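Local coordinates for low temperature requirement C protein (Listeria monocytogenes, PDB 1Y9I), which is a tetrameric, all-helical protein of the PgpA family that binds calcium and magnesium and probably acts as a phosphatidylglycerophosphatase, a lipid phosphatase, at residues A9-A14 / V55-E60; F34-Y39 / A153-L158. All coordinates share one frame; numbering follows the deposited sequence.

Contact 1: A9-A14 / V55-E60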
loop_
_atom_site.group_PDB
_atom_site.type_symbol
_atom_site.label_atom_id
_atom_site.label_comp_id
_atom_site.label_asym_id
_atom_site.label_seq_id
_atom_site.Cartn_x
_atom_site.Cartn_y
_atom_site.Cartn_z
ATOM N N ALA A 9 -9.787 -25.335 -5.071
ATOM C CA ALA A 9 -11.115 -24.903 -5.486
ATOM C C ALA A 9 -11.078 -23.405 -5.758
ATOM O O ALA A 9 -11.790 -22.897 -6.621
ATOM C CB ALA A 9 -12.130 -25.210 -4.394
ATOM N N LEU A 10 -10.239 -22.708 -5.003
ATOM C CA LEU A 10 -10.087 -21.269 -5.150
ATOM C C LEU A 10 -9.483 -20.952 -6.514
ATOM O O LEU A 10 -10.035 -20.156 -7.273
ATOM C CB LEU A 10 -9.189 -20.725 -4.033
ATOM C CG LEU A 10 -8.858 -19.229 -4.052
ATOM C CD1 LEU A 10 -10.142 -18.412 -4.071
ATOM C CD2 LEU A 10 -8.011 -18.880 -2.833
ATOM N N GLU A 11 -8.360 -21.592 -6.835
ATOM C CA GLU A 11 -7.700 -21.348 -8.114
ATOM C C GLU A 11 -8.579 -21.741 -9.293
ATOM O O GLU A 11 -8.678 -21.003 -10.273
ATOM C CB GLU A 11 -6.372 -22.106 -8.208
ATOM C CG GLU A 11 -5.509 -21.638 -9.382
ATOM C CD GLU A 11 -4.197 -22.391 -9.519
ATOM O OE1 GLU A 11 -3.598 -22.754 -8.484
ATOM O OE2 GLU A 11 -3.754 -22.601 -10.670
ATOM N N SER A 12 -9.208 -22.909 -9.201
ATOM C CA SER A 12 -10.071 -23.389 -10.270
ATOM C C SER A 12 -11.146 -22.365 -10.605
ATOM O O SER A 12 -11.325 -21.998 -11.768
ATOM C CB SER A 12 -10.732 -24.711 -9.864
ATOM O OG SER A 12 -9.761 -25.720 -9.641
ATOM N N LYS A 13 -11.857 -21.901 -9.581
ATOM C CA LYS A 13 -12.924 -20.928 -9.768
ATOM C C LYS A 13 -12.411 -19.595 -10.305
ATOM O O LYS A 13 -13.062 -18.965 -11.134
ATOM C CB LYS A 13 -13.675 -20.701 -8.450
ATOM C CG LYS A 13 -14.775 -19.655 -8.525
ATOM C CD LYS A 13 -15.872 -20.048 -9.504
ATOM C CE LYS A 13 -16.954 -18.983 -9.570
ATOM N NZ LYS A 13 -18.056 -19.334 -10.513
ATOM N N ALA A 14 -11.247 -19.166 -9.827
ATOM C CA ALA A 14 -10.666 -17.903 -10.277
ATOM C C ALA A 14 -10.422 -17.941 -11.778
ATOM O O ALA A 14 -10.801 -17.021 -12.505
ATOM C CB ALA A 14 -9.355 -17.636 -9.544
ATOM N N VAL A 55 1.399 -15.960 -11.982
ATOM C CA VAL A 55 0.681 -14.994 -11.160
ATOM C C VAL A 55 -0.661 -15.578 -10.699
ATOM O O VAL A 55 -1.032 -15.465 -9.527
ATOM C CB VAL A 55 0.439 -13.677 -11.944
ATOM C CG1 VAL A 55 -0.465 -12.742 -11.151
ATOM C CG2 VAL A 55 1.776 -12.987 -12.217
ATOM N N LEU A 56 -1.376 -16.216 -11.619
ATOM C CA LEU A 56 -2.673 -16.795 -11.293
ATOM C C LEU A 56 -2.601 -17.952 -10.295
ATOM O O LEU A 56 -3.624 -18.360 -9.749
ATOM C CB LEU A 56 -3.391 -17.239 -12.570
ATOM C CG LEU A 56 -3.803 -16.094 -13.505
ATOM C CD1 LEU A 56 -4.450 -16.655 -14.757
ATOM C CD2 LEU A 56 -4.769 -15.163 -12.784
ATOM N N ARG A 57 -1.401 -18.470 -10.044
ATOM C CA ARG A 57 -1.247 -19.561 -9.082
ATOM C C ARG A 57 -1.125 -19.014 -7.662
ATOM O O ARG A 57 -1.125 -19.775 -6.696
ATOM C CB ARG A 57 -0.005 -20.405 -9.401
ATOM C CG ARG A 57 -0.055 -21.125 -10.738
ATOM C CD ARG A 57 0.999 -22.220 -10.811
ATOM N NE ARG A 57 1.066 -22.819 -12.139
ATOM C CZ ARG A 57 1.834 -22.370 -13.126
ATOM N NH1 ARG A 57 2.616 -21.317 -12.941
ATOM N NH2 ARG A 57 1.813 -22.974 -14.304
ATOM N N LYS A 58 -1.013 -17.695 -7.542
ATOM C CA LYS A 58 -0.884 -17.054 -6.236
ATOM C C LYS A 58 -2.232 -16.935 -5.541
ATOM O O LYS A 58 -3.178 -16.387 -6.096
ATOM C CB LYS A 58 -0.272 -15.657 -6.388
ATOM C CG LYS A 58 1.171 -15.645 -6.858
ATOM C CD LYS A 58 2.106 -16.173 -5.787
ATOM C CE LYS A 58 3.558 -16.022 -6.210
ATOM N NZ LYS A 58 4.499 -16.393 -5.119
ATOM N N ARG A 59 -2.307 -17.443 -4.315
ATOM C CA ARG A 59 -3.534 -17.390 -3.538
ATOM C C ARG A 59 -4.012 -15.942 -3.379
ATOM O O ARG A 59 -5.203 -15.662 -3.479
ATOM C CB ARG A 59 -3.303 -18.017 -2.156
ATOM C CG ARG A 59 -4.580 -18.315 -1.387
ATOM C CD ARG A 59 -4.272 -18.830 0.011
ATOM N NE ARG A 59 -5.464 -19.346 0.680
ATOM C CZ ARG A 59 -6.036 -20.512 0.394
ATOM N NH1 ARG A 59 -5.522 -21.292 -0.550
ATOM N NH2 ARG A 59 -7.126 -20.897 1.046
ATOM N N GLU A 60 -3.076 -15.029 -3.133
ATOM C CA GLU A 60 -3.400 -13.609 -2.955
ATOM C C GLU A 60 -4.143 -13.069 -4.186
ATOM O O GLU A 60 -5.095 -12.286 -4.074
ATOM C CB GLU A 60 -2.104 -12.818 -2.737
ATOM C CG GLU A 60 -2.265 -11.382 -2.283
ATOM C CD GLU A 60 -2.453 -11.245 -0.779
ATOM O OE1 GLU A 60 -2.215 -10.137 -0.252
ATOM O OE2 GLU A 60 -2.843 -12.237 -0.127
#
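Leu10, in the first turn of helix 9-20, sets a methyl against the long side chain of Arg59, the first residue of helix 59-76 after its N-cap, Lys58. The two side chains run at about a right angle to each other. Leu10 CD2 meets Arg59 CG at 3.8 Å and also lies 4.1 Å above the guanidinium plane, over its centre. Arg59 reaches this position because its chain is extended from CG to NE, with CG anti to the backbone N (chi1 -166°), which brings the far end back towards helix 9-20. Leu10 also packs on Gln62, Asn63 and Leu66 of helix 59-76 and on Ile87 of a neighbouring subunit.

Glu11 follows, at the closest backbone approach: its CA is 6.8 Å from Arg57 CA. Its straight chain carries the carboxylate to the turn between helices 45-56 and 59-76. Glu11 CG comes within 3.8 Å of Leu56 O, a carbonyl that accepts a hydrogen bond from Gln62 NE2. The Glu11 side chain crosses that of Arg57 at a slant, with OE2 4.0 Å from Arg57 CG, and the carboxylate plane stands 81° from that of the Arg57 guanidinium. Glu11 OE2 and Arg57 NE remain 5.0 Å apart, and the salt bridge of OE2 is made instead with Arg15, one turn further along its own helix. Leu56 packs against that same Arg15 and against Leu18.

The contact therefore joins helix 9-20 to a helix-helix turn by van der Waals packing, much of it from the aliphatic parts of charged side chains. Arg57 may add a longer-range attraction to Glu11, but the pairing with Arg15 probably dominates the electrostatics of this carboxylate.

Contact 2: F34-Y39 / A153-L158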
loop_
_atom_site.group_PDB
_atom_site.type_symbol
_atom_site.label_atom_id
_atom_site.label_comp_id
_atom_site.label_asym_id
_atom_site.label_seq_id
_atom_site.Cartn_x
_atom_site.Cartn_y
_atom_site.Cartn_z
ATOM N N PHE A 34 2.963 -6.068 -24.378
ATOM C CA PHE A 34 2.840 -4.628 -24.606
ATOM C C PHE A 34 3.688 -3.833 -23.610
ATOM O O PHE A 34 4.290 -2.813 -23.954
ATOM C CB PHE A 34 1.371 -4.220 -24.460
ATOM C CG PHE A 34 1.130 -2.747 -24.617
ATOM C CD1 PHE A 34 1.067 -2.168 -25.882
ATOM C CD2 PHE A 34 0.968 -1.939 -23.500
ATOM C CE1 PHE A 34 0.846 -0.801 -26.030
ATOM C CE2 PHE A 34 0.747 -0.571 -23.636
ATOM C CZ PHE A 34 0.685 -0.003 -24.906
ATOM N N LEU A 35 3.725 -4.306 -22.369
ATOM C CA LEU A 35 4.483 -3.641 -21.313
ATOM C C LEU A 35 5.995 -3.848 -21.337
ATOM O O LEU A 35 6.750 -2.952 -20.953
ATOM C CB LEU A 35 3.985 -4.107 -19.950
ATOM C CG LEU A 35 2.569 -3.726 -19.529
ATOM C CD1 LEU A 35 2.249 -4.386 -18.195
ATOM C CD2 LEU A 35 2.465 -2.216 -19.413
ATOM N N GLN A 36 6.439 -5.024 -21.772
ATOM C CA GLN A 36 7.863 -5.341 -21.752
ATOM C C GLN A 36 8.616 -5.434 -23.077
ATOM O O GLN A 36 9.846 -5.450 -23.076
ATOM C CB GLN A 36 8.070 -6.649 -20.981
ATOM C CG GLN A 36 7.852 -6.528 -19.482
ATOM C CD GLN A 36 9.045 -5.916 -18.776
ATOM O OE1 GLN A 36 9.612 -4.930 -19.239
ATOM N NE2 GLN A 36 9.429 -6.498 -17.644
ATOM N N GLN A 37 7.897 -5.490 -24.190
ATOM C CA GLN A 37 8.530 -5.625 -25.501
ATOM C C GLN A 37 9.572 -4.563 -25.836
ATOM O O GLN A 37 10.590 -4.864 -26.460
ATOM C CB GLN A 37 7.469 -5.643 -26.604
ATOM C CG GLN A 37 6.674 -4.360 -26.716
ATOM C CD GLN A 37 5.772 -4.351 -27.931
ATOM O OE1 GLN A 37 4.948 -5.249 -28.112
ATOM N NE2 GLN A 37 5.923 -3.335 -28.774
ATOM N N LYS A 38 9.318 -3.327 -25.423
ATOM C CA LYS A 38 10.232 -2.223 -25.696
ATOM C C LYS A 38 11.551 -2.346 -24.938
ATOM O O LYS A 38 12.580 -1.833 -25.381
ATOM C CB LYS A 38 9.558 -0.890 -25.338
ATOM C CG LYS A 38 10.399 0.349 -25.626
ATOM C CD LYS A 38 10.614 0.551 -27.121
ATOM C CE LYS A 38 11.491 1.768 -27.401
ATOM N NZ LYS A 38 10.911 3.019 -26.839
ATOM N N TYR A 39 11.519 -3.034 -23.803
ATOM C CA TYR A 39 12.705 -3.200 -22.972
ATOM C C TYR A 39 13.436 -4.512 -23.236
ATOM O O TYR A 39 14.563 -4.706 -22.786
ATOM C CB TYR A 39 12.305 -3.110 -21.495
ATOM C CG TYR A 39 11.529 -1.852 -21.175
ATOM C CD1 TYR A 39 12.135 -0.595 -21.261
ATOM C CD2 TYR A 39 10.179 -1.912 -20.830
ATOM C CE1 TYR A 39 11.411 0.569 -21.016
ATOM C CE2 TYR A 39 9.447 -0.755 -20.584
ATOM C CZ TYR A 39 10.069 0.482 -20.680
ATOM O OH TYR A 39 9.344 1.628 -20.449
ATOM N N ALA A 153 1.785 -7.449 -12.744
ATOM C CA ALA A 153 2.461 -8.374 -11.846
ATOM C C ALA A 153 3.299 -9.345 -12.673
ATOM O O ALA A 153 4.447 -9.643 -12.320
ATOM C CB ALA A 153 1.440 -9.138 -11.001
ATOM N N ALA A 154 2.719 -9.835 -13.769
ATOM C CA ALA A 154 3.400 -10.768 -14.655
ATOM C C ALA A 154 4.618 -10.093 -15.283
ATOM O O ALA A 154 5.666 -10.719 -15.434
ATOM C CB ALA A 154 2.437 -11.261 -15.749
ATOM N N ALA A 155 4.479 -8.821 -15.654
ATOM C CA ALA A 155 5.591 -8.072 -16.245
ATOM C C ALA A 155 6.719 -7.916 -15.226
ATOM O O ALA A 155 7.904 -7.923 -15.580
ATOM C CB ALA A 155 5.117 -6.693 -16.708
ATOM N N SER A 156 6.347 -7.773 -13.958
ATOM C CA SER A 156 7.327 -7.630 -12.885
ATOM C C SER A 156 8.071 -8.946 -12.663
ATOM O O SER A 156 9.296 -8.964 -12.497
ATOM C CB SER A 156 6.623 -7.204 -11.594
ATOM O OG SER A 156 7.521 -7.239 -10.505
ATOM N N ARG A 157 7.337 -10.054 -12.666
ATOM C CA ARG A 157 7.982 -11.348 -12.480
ATOM C C ARG A 157 8.985 -11.566 -13.615
ATOM O O ARG A 157 10.093 -12.064 -13.402
ATOM C CB ARG A 157 6.948 -12.479 -12.469
ATOM C CG ARG A 157 7.582 -13.857 -12.245
ATOM C CD ARG A 157 6.556 -14.976 -12.220
ATOM N NE ARG A 157 7.174 -16.247 -11.845
ATOM C CZ ARG A 157 8.038 -16.913 -12.607
ATOM N NH1 ARG A 157 8.386 -16.433 -13.795
ATOM N NH2 ARG A 157 8.571 -18.051 -12.172
ATOM N N LEU A 158 8.588 -11.179 -14.821
ATOM C CA LEU A 158 9.441 -11.311 -15.997
ATOM C C LEU A 158 10.710 -10.477 -15.795
ATOM O O LEU A 158 11.817 -10.957 -16.029
ATOM C CB LEU A 158 8.672 -10.843 -17.243
ATOM C CG LEU A 158 9.309 -10.968 -18.632
ATOM C CD1 LEU A 158 8.241 -10.773 -19.702
ATOM C CD2 LEU A 158 10.414 -9.940 -18.791
#
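Gln36 points its amide at the backbone of helix 143-160, where NE2 donates a hydrogen bond of 2.9 Å to Ala155 O. The bond is bent, with an N-H...O angle of 139°. The donor stands 33° off the carbonyl plane of Ala155, and the acceptor in turn is tilted from the amide plane of Gln36, so the bond runs out of the plane of both groups. A bend at chi2 (-79°) folds the glutamine chain, laying CG 3.9 Å from Ala155 CB while the amide nitrogen goes on to the carbonyl of the same residue. Ala155 is thus held at both its methyl and its backbone oxygen by a single side chain.

Leu158, one turn later, borders the same amide. Its CD2 lies 3.8 Å from Gln36 NE2, and the glutamine and leucine chains pass each other running in opposite senses. Leu35 adds a further apolar touch: its CD1 lies 4.0 Å from Ala155 CB, so the small methyl is met by both Leu35 and Gln36. The backbones come close here, with 6.6 Å between Gln36 CA and Ala155 CA, and the short alanine side chain suits that spacing. All four touching residues are buried, and the hydrogen bond gives the buried Gln36 NE2 a polar partner beside the leucine methyl.

The contact ties the C-terminal end of helix 25-36 to the last long helix of the chain. Leu35 turns also to Asn116 and Ile120 of helix 114-123, Leu158 packs on Val32 of helix 25-36 and Asn51 of helix 45-56, and Leu43, in the loop leading to helix 45-56, touches Gln36.

How the contacts relate
Contacts 1 and 2 have centres 21 Å apart, and helix 45-56 and helix 143-160 join them directly: Val55 of contact 1 packs through CG2 on Ala154 of contact 2, 3.6 Å from its N. Their segments alternate along the chain, in the order 9-14, 34-39, 55-60 and 153-158. Contact 1 joins helix 9-20 to the turn between helices 45-56 and 59-76; contact 2 joins helix 25-36, which lies between 9-20 and 45-56 in the chain, to helix 143-160. Contact 1 is partly buried and borders other subunits of the tetramer, whereas contact 2 is buried. Helix 143-160 also carries the magnesium ligands Asp144 and Asp145 near its start.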